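Local coordinates for protein oxaloacetate acetyl hydrolase (Cryphonectria parasitica, PDB 3M0J) that belongs to the phosphoenolpyruvate phosphomutase family of TIM-barrel enzymes and holds 2,2-difluoro-3,3-dihydroxybutanedioic acid together with a manganese ion in its barrel, at residues R168-Q173 against L196-R201; M95-G100 against Q125-R130; H18-T23 against F241-F246; D73-A78 against E110-S115. All coordinates share one frame; numbering follows the deposited sequence.

Contact 1: residues R168-Q173 against L196-R201. With OAF (2,2-difluoro-3,3-dihydroxybutanedioic acid), chain B.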
# COMPACT_ATOMS: atom_id res chain seq x y z
N ARG A 168 8.80 1.03 -26.35
CA ARG A 168 7.76 0.26 -27.00
C ARG A 168 6.89 1.18 -27.84
O ARG A 168 6.52 2.26 -27.39
CB ARG A 168 6.90 -0.44 -25.94
CG ARG A 168 5.60 -1.01 -26.50
CD ARG A 168 4.87 -1.86 -25.44
NE ARG A 168 3.45 -1.99 -25.77
CZ ARG A 168 2.63 -2.85 -25.16
NH1 ARG A 168 3.09 -3.68 -24.22
NH2 ARG A 168 1.34 -2.87 -25.49
N THR A 169 6.57 0.75 -29.05
CA THR A 169 5.57 1.46 -29.85
C THR A 169 4.38 0.57 -30.18
O THR A 169 4.53 -0.55 -30.67
CB THR A 169 6.14 2.09 -31.15
OG1 THR A 169 5.07 2.78 -31.82
CG2 THR A 169 6.70 1.02 -32.07
N ASP A 170 3.21 1.12 -29.89
CA ASP A 170 1.93 0.49 -30.19
C ASP A 170 1.32 1.06 -31.46
O ASP A 170 0.12 0.90 -31.70
CB ASP A 170 1.00 0.74 -29.01
CG ASP A 170 1.28 -0.21 -27.87
OD1 ASP A 170 0.81 -1.36 -27.97
OD2 ASP A 170 1.99 0.15 -26.92
N ALA A 171 2.14 1.72 -32.27
CA ALA A 171 1.64 2.48 -33.42
C ALA A 171 1.26 1.64 -34.63
O ALA A 171 0.61 2.14 -35.55
CB ALA A 171 2.66 3.54 -33.82
N LEU A 172 1.65 0.37 -34.64
CA LEU A 172 1.40 -0.45 -35.83
C LEU A 172 -0.09 -0.49 -36.15
O LEU A 172 -0.50 -0.24 -37.28
CB LEU A 172 1.96 -1.86 -35.65
CG LEU A 172 1.83 -2.78 -36.87
CD1 LEU A 172 2.51 -2.14 -38.07
CD2 LEU A 172 2.41 -4.16 -36.59
N GLN A 173 -0.91 -0.80 -35.14
CA GLN A 173 -2.34 -0.97 -35.35
C GLN A 173 -2.98 0.21 -36.09
O GLN A 173 -3.75 0.01 -37.03
CB GLN A 173 -3.07 -1.20 -34.01
CG GLN A 173 -4.54 -1.60 -34.14
CD GLN A 173 -5.21 -1.76 -32.79
OE1 GLN A 173 -4.95 -2.72 -32.06
NE2 GLN A 173 -6.07 -0.81 -32.43
N LEU A 196 10.93 -2.09 -28.86
CA LEU A 196 9.90 -3.12 -28.88
C LEU A 196 8.80 -2.67 -29.82
O LEU A 196 8.05 -1.73 -29.51
CB LEU A 196 9.35 -3.36 -27.47
CG LEU A 196 8.01 -4.07 -27.25
CD1 LEU A 196 7.79 -5.31 -28.11
CD2 LEU A 196 7.84 -4.37 -25.77
N LEU A 197 8.71 -3.31 -30.98
CA LEU A 197 7.60 -3.08 -31.89
C LEU A 197 6.51 -4.06 -31.49
O LEU A 197 6.67 -5.27 -31.66
CB LEU A 197 8.02 -3.24 -33.37
CG LEU A 197 7.11 -2.59 -34.43
CD1 LEU A 197 7.79 -2.53 -35.80
CD2 LEU A 197 5.76 -3.31 -34.54
N GLU A 198 5.42 -3.54 -30.94
CA GLU A 198 4.36 -4.37 -30.36
C GLU A 198 3.44 -4.93 -31.43
O GLU A 198 3.08 -4.24 -32.40
CB GLU A 198 3.55 -3.55 -29.35
CG GLU A 198 2.23 -4.17 -28.96
CD GLU A 198 2.35 -5.19 -27.85
OE1 GLU A 198 3.49 -5.52 -27.43
OE2 GLU A 198 1.28 -5.66 -27.38
N GLY A 199 3.06 -6.20 -31.27
CA GLY A 199 2.02 -6.80 -32.08
C GLY A 199 2.31 -6.95 -33.56
O GLY A 199 1.53 -6.50 -34.40
N PHE A 200 3.42 -7.60 -33.89
CA PHE A 200 3.73 -7.85 -35.30
C PHE A 200 2.55 -8.57 -35.94
O PHE A 200 1.84 -9.33 -35.28
CB PHE A 200 4.99 -8.71 -35.45
CG PHE A 200 6.26 -8.00 -35.13
CD1 PHE A 200 6.68 -6.94 -35.91
CD2 PHE A 200 7.05 -8.40 -34.07
CE1 PHE A 200 7.86 -6.28 -35.62
CE2 PHE A 200 8.24 -7.75 -33.78
CZ PHE A 200 8.64 -6.68 -34.56
N ARG A 201 2.34 -8.32 -37.22
CA ARG A 201 1.25 -8.93 -37.95
C ARG A 201 1.75 -10.15 -38.72
O ARG A 201 0.97 -11.02 -39.11
CB ARG A 201 0.62 -7.91 -38.91
CG ARG A 201 -0.03 -6.73 -38.18
CD ARG A 201 -0.16 -5.49 -39.06
NE ARG A 201 -0.98 -5.72 -40.24
CZ ARG A 201 -2.31 -5.85 -40.23
NH1 ARG A 201 -2.97 -6.05 -41.36
NH2 ARG A 201 -2.97 -5.80 -39.08
O2 OAF B . 1.91 -8.20 -20.39
C1 OAF B . 1.75 -7.06 -20.71
O1 OAF B . 1.16 -6.17 -19.83
C2 OAF B . 1.98 -6.60 -22.15
O4 OAF B . 3.14 -7.21 -22.67
O3 OAF B . 2.17 -5.22 -22.17
C3 OAF B . 0.71 -7.02 -22.94
F1 OAF B . 0.78 -8.36 -23.23
F2 OAF B . -0.43 -6.79 -22.24
C4 OAF B . 0.62 -6.20 -24.21
O5 OAF B . 0.02 -5.17 -24.22
O6 OAF B . 1.15 -6.76 -25.38
O HOH W 1 2.96 -1.60 -32.61
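Arg168 and Leu196 sit opposite each other on two neighbouring parallel strands, 164-169 and 194-197, at the C-terminal end of a TIM barrel, where this fold keeps its ligand. The tight part is here. Thr169 N donates to Leu196 O at 2.9 Å, and Glu198 N returns a bond to Thr169 O just where the strands give out. Beyond the sheet, the guanidinium of Arg168 and the carboxylate of Glu198 lie stacked with their planes 10° apart, Glu198 CD 3.4 Å above the guanidinium plane and offset toward its rim. This pairing is by charge alone, since no N-H points at the carboxylate. The edges of the same guanidinium do the directed bonding: NE and NH2 grip the two carboxylate oxygens of Asp170 side-on, NE reaching OD2 at 2.8 Å, while NH1 donates to O3 of OAF at 2.7 Å and NH2 to O5. With CG anti to the backbone N (chi1 167°) and the chain extended to NE, Arg168 reaches straight out to the ligand. Asn221 binds Glu198 OE1, and Lys137 is a second partner of Asp170. Going the other way, buried Leu172 is still well packed, its CD2 4.0 Å from Leu197 CD2 and 3.3 Å from Gly199 O. The contact loosens only where that methyl lies against the CD of exposed Arg201. Between the two regions one water ties the backbones together, donating to Thr169 O and to Glu198 O, each at 2.7 Å, and accepting from Leu172 N.

Contact 2: residues M95-G100 against Q125-R130; sequences MDTGYG and QILTKR
Asp96 and Lys129 meet with their side chains at about a right angle. The lysine comes in across the carboxylate, and NZ donates to Asp96 OD1 at 2.8 Å on the anti lone pair, the one facing away from OD2. The other oxygen is used in the same manner: Tyr99 OH donates to the anti lone pair of Asp96 OD2 at 2.6 Å, so the carboxylate is pinned from both ends and its rotation is fixed. Lys129 NZ also has a salt bridge to Glu123, and its side chain comes within about 4 Å of the bound manganese ion. Both segments are loops that follow barrel strands, 91-94 and 119-122, at the ligand end of the TIM barrel; the first begins with a type II' turn from Met95 to Gly98. Past the salt bridge, Thr97 and Leu127 slant across one another. Thr97 OG1 stands between the backbone N and carbonyl carbon (chi1 52°), where it accepts from Tyr99 N in an ST turn and lies 3.6 Å from Leu127 CD2. Its methyl CG2 turns instead onto the backbone of the other loop, 3.6 Å from Gln125 O. A water bridges Thr97 OG1, at 2.6 Å, to Leu127 O, while Leu127 CD2 also covers Gly100 N at 3.7 Å.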
# COMPACT_ATOMS: atom_id res chain seq x y z
N MET A 95 6.08 -0.73 -17.63
CA MET A 95 5.86 0.54 -17.00
C MET A 95 4.83 1.30 -17.82
O MET A 95 4.64 2.51 -17.66
CB MET A 95 7.10 1.39 -16.69
CG MET A 95 7.90 1.86 -17.93
SD MET A 95 9.19 3.07 -17.51
CE MET A 95 8.18 4.51 -17.20
N ASP A 96 4.15 0.58 -18.71
CA ASP A 96 3.02 1.16 -19.43
C ASP A 96 3.42 2.48 -20.07
O ASP A 96 4.41 2.53 -20.78
CB ASP A 96 1.81 1.30 -18.50
CG ASP A 96 1.26 -0.05 -18.06
OD1 ASP A 96 0.57 -0.68 -18.88
OD2 ASP A 96 1.49 -0.46 -16.90
N THR A 97 2.64 3.52 -19.81
CA THR A 97 2.88 4.85 -20.36
C THR A 97 3.73 5.72 -19.45
O THR A 97 4.03 6.87 -19.81
CB THR A 97 1.55 5.58 -20.48
OG1 THR A 97 0.89 5.50 -19.20
CG2 THR A 97 0.68 4.89 -21.51
N GLY A 98 4.11 5.20 -18.28
CA GLY A 98 4.74 6.03 -17.27
C GLY A 98 3.76 6.65 -16.28
O GLY A 98 4.17 7.34 -15.35
N TYR A 99 2.46 6.42 -16.51
CA TYR A 99 1.38 6.76 -15.56
C TYR A 99 1.09 8.25 -15.42
O TYR A 99 0.51 8.68 -14.44
CB TYR A 99 1.61 6.09 -14.19
CG TYR A 99 1.98 4.64 -14.39
CD1 TYR A 99 1.04 3.73 -14.88
CD2 TYR A 99 3.27 4.20 -14.16
CE1 TYR A 99 1.39 2.42 -15.10
CE2 TYR A 99 3.62 2.88 -14.38
CZ TYR A 99 2.69 2.00 -14.86
OH TYR A 99 3.04 0.69 -15.11
N GLY A 100 1.47 9.02 -16.44
CA GLY A 100 1.16 10.44 -16.43
C GLY A 100 2.06 11.17 -17.39
O GLY A 100 2.56 10.58 -18.34
N GLN A 125 1.20 4.70 -26.11
CA GLN A 125 -0.26 4.73 -26.03
C GLN A 125 -0.76 6.00 -25.34
O GLN A 125 -0.04 6.61 -24.54
CB GLN A 125 -0.79 3.49 -25.31
CG GLN A 125 -0.59 2.20 -26.10
CD GLN A 125 -1.47 1.07 -25.60
OE1 GLN A 125 -0.99 -0.05 -25.36
NE2 GLN A 125 -2.74 1.35 -25.42
N ILE A 126 -1.99 6.42 -25.65
CA ILE A 126 -2.60 7.48 -24.87
C ILE A 126 -2.74 6.98 -23.43
O ILE A 126 -2.74 5.78 -23.18
CB ILE A 126 -3.97 7.89 -25.43
CG1 ILE A 126 -4.93 6.70 -25.38
CG2 ILE A 126 -3.82 8.41 -26.86
CD1 ILE A 126 -6.36 7.09 -25.66
N LEU A 127 -2.81 7.91 -22.49
CA LEU A 127 -2.81 7.55 -21.08
C LEU A 127 -3.92 6.58 -20.71
O LEU A 127 -3.73 5.69 -19.89
CB LEU A 127 -2.90 8.80 -20.21
CG LEU A 127 -1.63 9.64 -20.12
CD1 LEU A 127 -1.89 10.89 -19.28
CD2 LEU A 127 -0.49 8.82 -19.53
N THR A 128 -5.09 6.76 -21.31
CA THR A 128 -6.16 5.79 -21.14
C THR A 128 -5.90 4.61 -22.09
O THR A 128 -6.62 4.40 -23.06
CB THR A 128 -7.53 6.43 -21.40
OG1 THR A 128 -7.54 7.06 -22.68
CG2 THR A 128 -7.81 7.48 -20.34
N LYS A 129 -4.86 3.85 -21.78
CA LYS A 129 -4.34 2.77 -22.63
C LYS A 129 -5.11 1.45 -22.53
O LYS A 129 -6.08 1.33 -21.78
CB LYS A 129 -2.87 2.50 -22.27
CG LYS A 129 -2.70 1.97 -20.85
CD LYS A 129 -1.45 1.14 -20.70
CE LYS A 129 -1.61 -0.24 -21.37
NZ LYS A 129 -0.27 -0.88 -21.51
N ARG A 130 -4.65 0.45 -23.28
CA ARG A 130 -5.29 -0.86 -23.29
C ARG A 130 -4.29 -1.91 -23.75
O ARG A 130 -3.30 -1.58 -24.41
CB ARG A 130 -6.53 -0.87 -24.20
CG ARG A 130 -6.23 -0.77 -25.70
CD ARG A 130 -7.52 -0.56 -26.50
NE ARG A 130 -8.21 0.67 -26.11
CZ ARG A 130 -9.44 1.01 -26.51
NH1 ARG A 130 -10.12 0.22 -27.32
NH2 ARG A 130 -9.98 2.15 -26.09
O HOH W 2 -1.52 5.23 -18.36

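Contact 3: residues H18-T23 against F241-F246; sequences HLLENT and FRIMIF
The N-terminal helix 12-22 lies across the N-terminal mouth of the TIM barrel, and its C-terminal end is tied here to the start of strand 243-246, with one arginine doing most of the work. Arg242 NH1 donates to Leu20 O at 2.8 Å, in the carbonyl plane and on a lone pair, and NH2 donates to Leu19 O at 3.1 Å, this time tilted 32° from the carbonyl plane. Both oxygens lie at the edge of the guanidinium, close to its plane, so the two nitrogens hold successive carbonyls of the last helical turn, where helical hydrogen bonding is running out: from Thr23 N, Leu19 O receives just a weak bond. The positive charge would also suit the negative end of the helix dipole. Bends at chi2 (-60°) and chi3 (-35°) turn the guanidinium so that its edge faces the helix end. Leu20 closes over the group: its CD1 lies 4.1 Å above one guanidinium face, offset toward the rim, and 4.0 Å from Arg242 CB. The same methyl reaches Ile243 CD1 at 4.3 Å, which carries the contact from the polar grip into the apolar layer. Arg242 NH2 also bonds to Glu25 O, in the link to strand 27-32, the neighbour of 243-246 in the sheet. A helix ahead of the first strand that closes the N-terminal end of the barrel, opposite the ligand, is consistent with a TIM barrel of the phosphoenolpyruvate phosphomutase family.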
# COMPACT_ATOMS: atom_id res chain seq x y z
N HIS A 18 24.70 -6.51 -18.68
CA HIS A 18 25.79 -7.40 -19.07
C HIS A 18 25.33 -8.45 -20.08
O HIS A 18 26.03 -8.73 -21.04
CB HIS A 18 26.42 -8.17 -17.84
CG HIS A 18 27.61 -9.01 -18.16
ND1 HIS A 18 27.51 -10.36 -18.47
CD2 HIS A 18 28.92 -8.71 -18.22
CE1 HIS A 18 28.71 -10.84 -18.70
NE2 HIS A 18 29.59 -9.86 -18.56
N LEU A 19 24.16 -9.04 -19.84
CA LEU A 19 23.60 -10.01 -20.77
C LEU A 19 23.43 -9.38 -22.15
O LEU A 19 23.74 -10.00 -23.17
CB LEU A 19 22.27 -10.55 -20.26
CG LEU A 19 22.37 -11.51 -19.08
CD1 LEU A 19 20.99 -11.93 -18.59
CD2 LEU A 19 23.21 -12.72 -19.46
N LEU A 20 22.95 -8.14 -22.16
CA LEU A 20 22.68 -7.43 -23.40
C LEU A 20 23.96 -7.04 -24.13
O LEU A 20 24.12 -7.30 -25.32
CB LEU A 20 21.85 -6.18 -23.10
CG LEU A 20 21.15 -5.50 -24.29
CD1 LEU A 20 20.15 -6.43 -24.97
CD2 LEU A 20 20.47 -4.22 -23.82
N GLU A 21 24.86 -6.39 -23.40
CA GLU A 21 26.04 -5.80 -24.01
C GLU A 21 27.20 -6.78 -24.17
O GLU A 21 28.06 -6.60 -25.03
CB GLU A 21 26.48 -4.57 -23.20
CG GLU A 21 25.41 -3.48 -23.18
CD GLU A 21 25.86 -2.21 -22.50
OE1 GLU A 21 26.87 -2.25 -21.75
OE2 GLU A 21 25.20 -1.16 -22.70
N ASN A 22 27.21 -7.83 -23.37
CA ASN A 22 28.37 -8.71 -23.32
C ASN A 22 28.13 -10.14 -23.81
O ASN A 22 29.01 -10.99 -23.70
CB ASN A 22 28.95 -8.71 -21.90
CG ASN A 22 29.39 -7.33 -21.48
OD1 ASN A 22 29.71 -6.48 -22.31
ND2 ASN A 22 29.41 -7.09 -20.18
N THR A 23 26.94 -10.38 -24.35
CA THR A 23 26.62 -11.68 -24.93
C THR A 23 25.76 -11.48 -26.18
O THR A 23 25.27 -10.38 -26.43
CB THR A 23 25.86 -12.61 -23.95
OG1 THR A 23 24.47 -12.25 -23.91
CG2 THR A 23 26.45 -12.52 -22.54
N PHE A 241 16.46 -11.06 -32.71
CA PHE A 241 16.00 -10.46 -31.46
C PHE A 241 16.99 -10.71 -30.33
O PHE A 241 17.69 -11.73 -30.32
CB PHE A 241 14.59 -10.98 -31.11
CG PHE A 241 13.49 -10.39 -31.95
CD1 PHE A 241 13.04 -9.09 -31.72
CD2 PHE A 241 12.94 -11.12 -33.00
CE1 PHE A 241 12.03 -8.54 -32.50
CE2 PHE A 241 11.92 -10.57 -33.79
CZ PHE A 241 11.48 -9.28 -33.55
N ARG A 242 17.09 -9.77 -29.39
CA ARG A 242 18.02 -9.92 -28.26
C ARG A 242 17.29 -10.26 -26.97
O ARG A 242 17.87 -10.85 -26.05
CB ARG A 242 18.88 -8.67 -28.07
CG ARG A 242 19.92 -8.46 -29.18
CD ARG A 242 20.89 -9.65 -29.26
NE ARG A 242 21.18 -10.23 -27.95
CZ ARG A 242 22.07 -9.75 -27.09
NH1 ARG A 242 22.77 -8.67 -27.41
NH2 ARG A 242 22.26 -10.34 -25.92
N ILE A 243 16.02 -9.88 -26.89
CA ILE A 243 15.21 -10.23 -25.72
C ILE A 243 13.88 -10.74 -26.22
O ILE A 243 13.35 -10.26 -27.24
CB ILE A 243 14.97 -9.01 -24.79
CG1 ILE A 243 16.28 -8.35 -24.40
CG2 ILE A 243 14.22 -9.45 -23.54
CD1 ILE A 243 16.10 -7.03 -23.66
N MET A 244 13.31 -11.72 -25.52
CA MET A 244 11.98 -12.18 -25.86
C MET A 244 11.21 -12.39 -24.56
O MET A 244 11.65 -13.14 -23.69
CB MET A 244 12.06 -13.48 -26.66
CG MET A 244 10.71 -14.02 -27.12
SD MET A 244 10.94 -15.41 -28.25
CE MET A 244 9.28 -15.66 -28.83
N ILE A 245 10.08 -11.71 -24.43
CA ILE A 245 9.25 -11.84 -23.23
C ILE A 245 7.98 -12.59 -23.58
O ILE A 245 7.50 -12.53 -24.72
CB ILE A 245 8.93 -10.48 -22.59
CG1 ILE A 245 7.98 -9.66 -23.47
CG2 ILE A 245 10.21 -9.69 -22.33
CD1 ILE A 245 7.65 -8.30 -22.87
N PHE A 246 7.46 -13.32 -22.60
CA PHE A 246 6.29 -14.16 -22.80
C PHE A 246 5.22 -13.69 -21.85
O PHE A 246 5.06 -14.23 -20.76
CB PHE A 246 6.65 -15.62 -22.58
CG PHE A 246 7.56 -16.17 -23.64
CD1 PHE A 246 7.04 -16.90 -24.69
CD2 PHE A 246 8.91 -15.89 -23.61
CE1 PHE A 246 7.87 -17.37 -25.70
CE2 PHE A 246 9.75 -16.37 -24.59
CZ PHE A 246 9.23 -17.10 -25.64

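Contact 4: residues D73-A78 against E110-S115; sequences DMRDNA and EHYIRS
Arg75 crosses His111 at about a right angle, and the CG and CD2 side of the imidazole stands over one face of the guanidinium, the two planes 75° apart: His111 CG is 4.2 Å above that face, offset toward the rim, and CD2 comes within 3.6 Å of Arg75 NH1. The edge of the group is taken up by Ser115, whose OG is gripped side-on by two nitrogens, NE at 2.7 Å and NH2 at 3.0 Å, both close to the guanidinium plane. The arginine chain sets out trans to its own N (chi1 -170°), and a turn at chi2 brings the guanidinium to the second helix. The helices 71-82 and 102-114 are neighbours on the outer layer of the TIM barrel, each preceding a strand, 91-94 and 119-122 respectively; their segments run nearly parallel, 13° apart, with axes 9.8 Å from each other. Closer to the barrel, the ring of Tyr112 slides under the first helix: CE1 lies 3.9 Å from Arg75 CA, and OH lies 3.4 Å from Met74 CB. That hydroxyl is bonded to Asp94 O, at the end of strand 91-94, so the ring reaches inward from the helix to the sheet. On the outer side Arg114 runs across Arg75. Arg114 NE and Arg75 NH2 are both donors, 3.0 Å apart, and this close approach of like charges is probably offset by Asp79 of the fourth subunit, which makes salt bridges to Arg114 NE through OD1 and to Arg75 NH1 through OD2.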
# COMPACT_ATOMS: atom_id res chain seq x y z
N ASP A 73 0.59 0.30 -7.66
CA ASP A 73 0.37 -1.14 -7.82
C ASP A 73 1.51 -1.80 -8.59
O ASP A 73 1.97 -2.89 -8.24
CB ASP A 73 -0.91 -1.36 -8.62
CG ASP A 73 -2.06 -0.51 -8.13
OD1 ASP A 73 -2.72 -0.93 -7.15
OD2 ASP A 73 -2.31 0.58 -8.72
N MET A 74 1.93 -1.15 -9.66
CA MET A 74 2.94 -1.69 -10.55
C MET A 74 4.29 -1.71 -9.86
O MET A 74 4.99 -2.71 -9.90
CB MET A 74 3.00 -0.89 -11.84
CG MET A 74 1.79 -1.09 -12.73
SD MET A 74 1.68 -2.79 -13.36
CE MET A 74 3.05 -2.78 -14.51
N ARG A 75 4.64 -0.62 -9.20
CA ARG A 75 5.90 -0.59 -8.47
C ARG A 75 5.89 -1.58 -7.31
O ARG A 75 6.86 -2.27 -7.06
CB ARG A 75 6.20 0.80 -7.91
CG ARG A 75 7.61 0.88 -7.38
CD ARG A 75 7.63 1.40 -5.99
NE ARG A 75 8.97 1.35 -5.43
CZ ARG A 75 9.35 1.99 -4.34
NH1 ARG A 75 8.47 2.74 -3.68
NH2 ARG A 75 10.60 1.87 -3.90
N ASP A 76 4.78 -1.64 -6.59
CA ASP A 76 4.70 -2.60 -5.49
C ASP A 76 4.93 -4.03 -5.97
O ASP A 76 5.67 -4.80 -5.34
CB ASP A 76 3.37 -2.50 -4.74
CG ASP A 76 3.39 -1.41 -3.67
OD1 ASP A 76 4.42 -0.72 -3.53
OD2 ASP A 76 2.37 -1.26 -2.97
N ASN A 77 4.32 -4.39 -7.09
CA ASN A 77 4.47 -5.75 -7.59
C ASN A 77 5.90 -5.99 -8.06
O ASN A 77 6.48 -7.05 -7.80
CB ASN A 77 3.50 -6.04 -8.72
CG ASN A 77 3.08 -7.50 -8.76
OD1 ASN A 77 2.97 -8.14 -7.72
ND2 ASN A 77 2.81 -8.02 -9.96
N ALA A 78 6.46 -5.02 -8.78
CA ALA A 78 7.82 -5.17 -9.30
C ALA A 78 8.86 -5.21 -8.19
O ALA A 78 9.81 -6.01 -8.24
CB ALA A 78 8.14 -4.06 -10.27
N GLU A 110 12.43 6.33 -11.60
CA GLU A 110 13.15 6.47 -10.34
C GLU A 110 12.75 5.38 -9.35
O GLU A 110 13.60 4.74 -8.73
CB GLU A 110 12.87 7.86 -9.74
CG GLU A 110 13.43 8.10 -8.35
CD GLU A 110 13.04 9.48 -7.82
OE1 GLU A 110 11.85 9.84 -7.91
N HIS A 111 11.44 5.16 -9.20
CA HIS A 111 10.97 4.14 -8.26
C HIS A 111 11.34 2.73 -8.67
O HIS A 111 11.69 1.91 -7.83
CB HIS A 111 9.46 4.26 -8.06
CG HIS A 111 9.07 5.38 -7.14
ND1 HIS A 111 9.51 6.67 -7.31
CD2 HIS A 111 8.28 5.39 -6.04
CE1 HIS A 111 9.02 7.43 -6.35
NE2 HIS A 111 8.27 6.68 -5.57
N TYR A 112 11.26 2.43 -9.97
CA TYR A 112 11.65 1.10 -10.45
C TYR A 112 13.13 0.89 -10.17
O TYR A 112 13.53 -0.17 -9.71
CB TYR A 112 11.36 0.94 -11.94
CG TYR A 112 9.94 0.53 -12.29
CD1 TYR A 112 8.86 0.89 -11.47
CD2 TYR A 112 9.67 -0.18 -13.44
CE1 TYR A 112 7.56 0.53 -11.80
CE2 TYR A 112 8.38 -0.55 -13.78
CZ TYR A 112 7.33 -0.19 -12.97
OH TYR A 112 6.05 -0.56 -13.32
N ILE A 113 13.94 1.91 -10.47
CA ILE A 113 15.38 1.79 -10.24
C ILE A 113 15.69 1.51 -8.78
O ILE A 113 16.45 0.58 -8.45
CB ILE A 113 16.14 3.03 -10.77
CG1 ILE A 113 16.24 2.94 -12.29
CG2 ILE A 113 17.56 3.13 -10.15
CD1 ILE A 113 16.80 4.17 -12.99
N ARG A 114 15.09 2.28 -7.89
CA ARG A 114 15.40 2.13 -6.48
C ARG A 114 14.89 0.78 -5.95
O ARG A 114 15.46 0.23 -5.02
CB ARG A 114 14.84 3.31 -5.69
CG ARG A 114 13.59 3.00 -4.96
CD ARG A 114 13.73 3.44 -3.51
NE ARG A 114 12.50 4.06 -3.06
CZ ARG A 114 12.05 5.19 -3.57
NH1 ARG A 114 12.74 5.80 -4.52
NH2 ARG A 114 10.92 5.72 -3.13
N SER A 115 13.85 0.25 -6.58
CA SER A 115 13.31 -1.06 -6.23
C SER A 115 14.09 -2.22 -6.86
O SER A 115 13.66 -3.36 -6.81
CB SER A 115 11.83 -1.17 -6.63
OG SER A 115 11.01 -0.36 -5.81

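Overall arrangement
Contacts 1 and 2 lie at the ligand end of the barrel, contact 4 in the helical layer behind contact 2, and contact 3 at the opposite end. Contact 1 binds OAF directly, and contact 2, its centre 15 Å away, places Lys129 about 5 Å from the same ligand; the two touch where the Gln125 side chain lies beside Asp170 and Arg168. Contact 4 backs contact 2: Met74 CG lies 3.2 Å from Tyr99 OH, and Met95 packs on Tyr112. Its Met74 still comes about 7 Å from OAF. Contact 3 encloses the others along the chain, with Ile243 about 11 Å from the ligand, yet Phe241 CZ meets Phe200 CE2 of contact 1 at 3.6 Å. Contacts 3 and 4 are not in touch, their centres 21 Å apart.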